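Local coordinates for GCN5-related N-acetyltransferase (PDB 4IUS), which probably transfers an acyl group, most likely acetyl from acetyl-coenzyme A, to an acceptor amine, as a member of the GNAT family, at residues 112-117 with 210-215; 162-167 with 204-209. The protein carries 1 engineered substitution. All blocks are in the same frame, centred on the assembly; numbering follows the deposited sequence.

Contact 1 of 2, residues 112-117 with 210-215; sequences GDLLVP and ATQQAF
Leu114 lays its two methyls against one side of helical segment 210-215, where they meet Thr211, the backbone of Gln212 and, one turn on, the ring of Phe215. CG is anti to the backbone N (chi1 179°), which carries the branch toward the helix and out from the chain, extended from Leu114 on. CD2 does most of the touching. It lies 3.6 Å from Gln212 N and is also close to Gln212 CA and CB. Leu114 CD2 also comes to 4.1 Å from Phe215 CD2, oblique to the ring. Thr211 CG2 lies 4.0 Å from both CD1 and CD2 of Leu114, so it faces the fork of the leucine. The two side chains cross obliquely. Thr211 therefore gives its methyl to this contact. Its OG1 is hydrogen-bonded elsewhere, to Tyr241 OH and to Thr207 O one turn back in the helix.

Val116 makes the second touch. Its CG2 is 3.6 Å from Gln212 NE2 and 3.9 Å from Gln212 CD, so a methyl rests on the amide end of a glutamine. Gln212 reaches it with an extended chain, CG anti to the backbone N (chi1 -176°). The two side chains cross at about a right angle. Val116 also touches Ala208 of the same helix.

No hydrogen bond joins the two segments. Elsewhere the loop is held by backbone bonding between Leu115 and Leu239. Leu115 CB points away from the helix, while Leu114 and Val116 direct theirs toward it. Residues 114-116 thus alternate as an extended chain with one side on the helix. The contact lies near the surface. It joins the loop between strands 99-109 and 123-127 to helix 202-216, which packs on the central mixed beta-sheet of the GNAT fold.

Contact 2 of 2, residues 162-167 with 204-209; sequences GAVLIR and ALATAY
Strand 162-167 and helix segment 204-209 run roughly antiparallel, at 143° between their N-to-C directions, and their axes approach to 8.2 Å. The backbones come nearest at Ile166 and Ala206, with 6.0 Å between the two CA atoms. Such closeness goes with the small side chain on the helix.

Ile166 CG1, anti to the carbonyl carbon (chi1 -58°), is directed at the helix and lies 3.6 Å from both CA and CB of Ala206. CD1 continues over the helix backbone and reaches Leu205 CB at 4.2 Å.

Val164, two residues earlier and on the same side of the strand, reaches further along the helix. Val164 CG1 is 3.6 Å from Tyr209 CD2 and approaches the ring obliquely. Val164 CB stands in the plane of the Tyr209 ring, at its edge. The other methyl, Val164 CG2, lies 3.6 Å from the carbonyl atom O of Ala206.

Leu165 points away from this helix and packs on helix 131-141 instead. Beside the contact, Ala206 also rests on Ala176 of strand 171-179, and Tyr209 on Ala125 of strand 123-127.

No hydrogen bond links strand to helix. The strand's backbone bonds go to its neighbours in the sheet. Helix and sheet meet by apolar side-chain packing, with one methyl also against a main-chain carbonyl. Fit of shape, without a directional bond, holds this buried interface.

How the contacts relate
Both contacts use helix 202-216, at successive turns, and their centres lie about 10 Å apart. Contact 2 is buried and sets the helix on the beta-sheet; four of its five touching residues are buried. Contact 1 is nearer the surface, with one of five buried, and brings a loop without regular structure to the same helix. The two are continuous: Pro117 CB touches Leu205 CD2 at 3.7 Å, and Ala210 CA lies 3.8 Å from Val164 CG1. Side chain to side chain, contact 2 is wholly apolar, whereas contact 1 also has a methyl on the amide end of Gln212, in keeping with its more exposed place. Along the chain, contact 2 is nested within the loop closed by contact 1.

Contact 1 of 2, residues 112-117 with 210-215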
loop_
_atom_site.group_PDB
_atom_site.type_symbol
_atom_site.label_atom_id
_atom_site.label_comp_id
_atom_site.label_asym_id
_atom_site.label_seq_id
_atom_site.Cartn_x
_atom_site.Cartn_y
_atom_site.Cartn_z
ATOM N N GLY A 112 0.204 -9.849 18.330
ATOM C CA GLY A 112 0.744 -10.936 19.138
ATOM C C GLY A 112 1.732 -11.795 18.368
ATOM O O GLY A 112 2.431 -12.600 18.959
ATOM N N ASP A 113 1.816 -11.638 17.039
ATOM C CA ASP A 113 2.667 -12.467 16.172
ATOM C C ASP A 113 3.885 -11.726 15.629
ATOM O O ASP A 113 4.765 -12.333 15.029
ATOM C CB ASP A 113 1.826 -13.001 15.016
ATOM C CG ASP A 113 0.750 -13.996 15.474
ATOM O OD1 ASP A 113 0.961 -14.710 16.469
ATOM O OD2 ASP A 113 -0.319 -14.058 14.828
ATOM N N LEU A 114 3.939 -10.415 15.833
ATOM C CA LEU A 114 5.063 -9.635 15.327
ATOM C C LEU A 114 6.334 -9.961 16.131
ATOM O O LEU A 114 6.307 -10.065 17.368
ATOM C CB LEU A 114 4.789 -8.146 15.467
ATOM C CG LEU A 114 5.911 -7.199 14.986
ATOM C CD1 LEU A 114 6.154 -7.326 13.485
ATOM C CD2 LEU A 114 5.543 -5.789 15.418
ATOM N N LEU A 115 7.443 -10.122 15.411
ATOM C CA LEU A 115 8.777 -10.363 15.978
ATOM C C LEU A 115 9.678 -9.235 15.501
ATOM O O LEU A 115 9.776 -8.991 14.293
ATOM C CB LEU A 115 9.336 -11.741 15.542
ATOM C CG LEU A 115 8.447 -12.982 15.806
ATOM C CD1 LEU A 115 8.881 -14.262 15.065
ATOM C CD2 LEU A 115 8.368 -13.256 17.302
ATOM N N VAL A 116 10.226 -8.453 16.435
ATOM C CA VAL A 116 11.229 -7.461 16.099
ATOM C C VAL A 116 12.588 -8.114 16.340
ATOM O O VAL A 116 12.892 -8.462 17.486
ATOM C CB VAL A 116 11.068 -6.151 16.896
ATOM C CG1 VAL A 116 12.152 -5.161 16.485
ATOM C CG2 VAL A 116 9.664 -5.561 16.701
ATOM N N PRO A 117 13.424 -8.251 15.296
ATOM C CA PRO A 117 14.723 -8.863 15.475
ATOM C C PRO A 117 15.640 -8.084 16.400
ATOM O O PRO A 117 15.438 -6.894 16.631
ATOM C CB PRO A 117 15.319 -8.869 14.065
ATOM C CG PRO A 117 14.145 -8.730 13.142
ATOM C CD PRO A 117 13.197 -7.857 13.885
ATOM N N ALA A 210 8.444 -0.189 12.309
ATOM C CA ALA A 210 7.289 0.567 11.825
ATOM C C ALA A 210 5.969 -0.173 12.173
ATOM O O ALA A 210 5.006 0.430 12.650
ATOM C CB ALA A 210 7.334 0.822 10.330
ATOM N N THR A 211 5.968 -1.495 11.958
ATOM C CA THR A 211 4.794 -2.294 12.286
ATOM C C THR A 211 4.501 -2.172 13.791
ATOM O O THR A 211 3.357 -1.982 14.215
ATOM C CB THR A 211 4.968 -3.767 11.886
ATOM O OG1 THR A 211 5.312 -3.843 10.514
ATOM C CG2 THR A 211 3.665 -4.531 12.094
ATOM N N GLN A 212 5.555 -2.318 14.594
ATOM C CA GLN A 212 5.398 -2.248 16.029
ATOM C C GLN A 212 4.840 -0.916 16.461
ATOM O O GLN A 212 3.962 -0.862 17.320
ATOM C CB GLN A 212 6.744 -2.470 16.699
ATOM C CG GLN A 212 6.673 -2.516 18.215
ATOM C CD GLN A 212 8.028 -2.686 18.820
ATOM O OE1 GLN A 212 8.891 -1.854 18.623
ATOM N NE2 GLN A 212 8.244 -3.806 19.464
ATOM N N GLN A 213 5.296 0.188 15.876
ATOM C CA GLN A 213 4.747 1.471 16.228
ATOM C C GLN A 213 3.296 1.672 15.780
ATOM O O GLN A 213 2.474 2.252 16.514
ATOM C CB GLN A 213 5.669 2.587 15.695
ATOM C CG GLN A 213 7.086 2.546 16.260
ATOM C CD GLN A 213 7.068 2.422 17.762
ATOM O OE1 GLN A 213 6.519 3.273 18.449
ATOM N NE2 GLN A 213 7.611 1.309 18.283
ATOM N N ALA A 214 2.948 1.155 14.608
ATOM C CA ALA A 214 1.578 1.205 14.161
ATOM C C ALA A 214 0.651 0.531 15.181
ATOM O O ALA A 214 -0.427 1.025 15.464
ATOM C CB ALA A 214 1.440 0.553 12.777
ATOM N N PHE A 215 1.099 -0.603 15.743
ATOM C CA PHE A 215 0.314 -1.296 16.763
ATOM C C PHE A 215 0.338 -0.587 18.117
ATOM O O PHE A 215 -0.699 -0.478 18.785
ATOM C CB PHE A 215 0.868 -2.690 16.955
ATOM C CG PHE A 215 0.711 -3.648 15.783
ATOM C CD1 PHE A 215 -0.304 -3.533 14.855
ATOM C CD2 PHE A 215 1.567 -4.701 15.633
ATOM C CE1 PHE A 215 -0.457 -4.470 13.843
ATOM C CE2 PHE A 215 1.420 -5.640 14.619
ATOM C CZ PHE A 215 0.408 -5.525 13.735
#

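Contact 2 of 2, residues 162-167 with 204-209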
loop_
_atom_site.group_PDB
_atom_site.type_symbol
_atom_site.label_atom_id
_atom_site.label_comp_id
_atom_site.label_asym_id
_atom_site.label_seq_id
_atom_site.Cartn_x
_atom_site.Cartn_y
_atom_site.Cartn_z
ATOM N N GLY A 162 2.639 7.301 9.939
ATOM C CA GLY A 162 3.930 7.675 10.429
ATOM C C GLY A 162 5.043 6.945 9.715
ATOM O O GLY A 162 4.810 6.182 8.801
ATOM N N ALA A 163 6.259 7.192 10.165
ATOM C CA ALA A 163 7.417 6.550 9.594
ATOM C C ALA A 163 8.479 6.374 10.661
ATOM O O ALA A 163 8.410 7.000 11.708
ATOM C CB ALA A 163 7.945 7.292 8.363
ATOM N N VAL A 164 9.491 5.575 10.334
ATOM C CA VAL A 164 10.618 5.316 11.233
ATOM C C VAL A 164 11.926 5.432 10.445
ATOM O O VAL A 164 11.943 5.207 9.242
ATOM C CB VAL A 164 10.511 3.924 11.923
ATOM C CG1 VAL A 164 9.154 3.774 12.607
ATOM C CG2 VAL A 164 10.830 2.781 10.968
ATOM N N LEU A 165 12.978 5.765 11.163
ATOM C CA LEU A 165 14.330 5.692 10.641
ATOM C C LEU A 165 15.136 4.738 11.490
ATOM O O LEU A 165 15.136 4.808 12.729
ATOM C CB LEU A 165 14.979 7.095 10.675
ATOM C CG LEU A 165 14.359 8.104 9.690
ATOM C CD1 LEU A 165 14.923 9.501 9.938
ATOM C CD2 LEU A 165 14.559 7.696 8.227
ATOM N N ILE A 166 15.865 3.875 10.800
ATOM C CA ILE A 166 16.885 3.018 11.391
ATOM C C ILE A 166 18.214 3.725 11.149
ATOM O O ILE A 166 18.502 4.128 10.003
ATOM C CB ILE A 166 16.898 1.621 10.750
ATOM C CG1 ILE A 166 15.574 0.928 10.873
ATOM C CG2 ILE A 166 18.053 0.773 11.259
ATOM C CD1 ILE A 166 15.149 0.685 12.269
ATOM N N ARG A 167 19.001 3.910 12.204
ATOM C CA ARG A 167 20.251 4.640 12.126
ATOM C C ARG A 167 21.414 3.736 12.433
ATOM O O ARG A 167 21.319 2.850 13.278
ATOM C CB ARG A 167 20.223 5.791 13.098
ATOM C CG ARG A 167 18.954 6.648 12.995
ATOM C CD ARG A 167 18.047 6.531 14.212
ATOM N NE ARG A 167 18.843 6.958 15.358
ATOM C CZ ARG A 167 19.138 8.222 15.633
ATOM N NH1 ARG A 167 20.019 8.526 16.597
ATOM N NH2 ARG A 167 18.536 9.198 14.961
ATOM N N ALA A 204 14.489 -5.007 7.053
ATOM C CA ALA A 204 13.642 -5.839 7.903
ATOM C C ALA A 204 13.454 -5.194 9.287
ATOM O O ALA A 204 12.340 -5.182 9.843
ATOM C CB ALA A 204 14.218 -7.263 8.018
ATOM N N LEU A 205 14.524 -4.626 9.851
ATOM C CA LEU A 205 14.386 -3.903 11.138
ATOM C C LEU A 205 13.418 -2.756 11.013
ATOM O O LEU A 205 12.578 -2.515 11.882
ATOM C CB LEU A 205 15.727 -3.392 11.678
ATOM C CG LEU A 205 16.756 -4.434 12.074
ATOM C CD1 LEU A 205 17.953 -3.675 12.636
ATOM C CD2 LEU A 205 16.235 -5.462 13.061
ATOM N N ALA A 206 13.540 -2.009 9.916
ATOM C CA ALA A 206 12.678 -0.859 9.691
ATOM C C ALA A 206 11.214 -1.289 9.609
ATOM O O ALA A 206 10.313 -0.704 10.206
ATOM C CB ALA A 206 13.110 -0.090 8.448
ATOM N N THR A 207 10.996 -2.341 8.825
ATOM C CA THR A 207 9.641 -2.894 8.650
ATOM C C THR A 207 9.067 -3.320 9.987
ATOM O O THR A 207 7.932 -2.984 10.329
ATOM C CB THR A 207 9.654 -4.090 7.692
ATOM O OG1 THR A 207 10.188 -3.686 6.424
ATOM C CG2 THR A 207 8.262 -4.641 7.472
ATOM N N ALA A 208 9.853 -4.035 10.781
ATOM C CA ALA A 208 9.408 -4.549 12.070
ATOM C C ALA A 208 9.083 -3.418 13.030
ATOM O O ALA A 208 8.068 -3.420 13.707
ATOM C CB ALA A 208 10.454 -5.510 12.641
ATOM N N TYR A 209 9.963 -2.415 13.079
ATOM C CA TYR A 209 9.787 -1.309 14.012
ATOM C C TYR A 209 8.634 -0.411 13.612
ATOM O O TYR A 209 7.869 0.017 14.460
ATOM C CB TYR A 209 11.114 -0.506 14.150
ATOM C CG TYR A 209 11.082 0.515 15.249
ATOM C CD1 TYR A 209 11.062 0.130 16.588
ATOM C CD2 TYR A 209 11.107 1.874 14.953
ATOM C CE1 TYR A 209 11.005 1.088 17.565
ATOM C CE2 TYR A 209 11.055 2.820 15.955
ATOM C CZ TYR A 209 10.992 2.404 17.270
ATOM O OH TYR A 209 10.961 3.362 18.292
#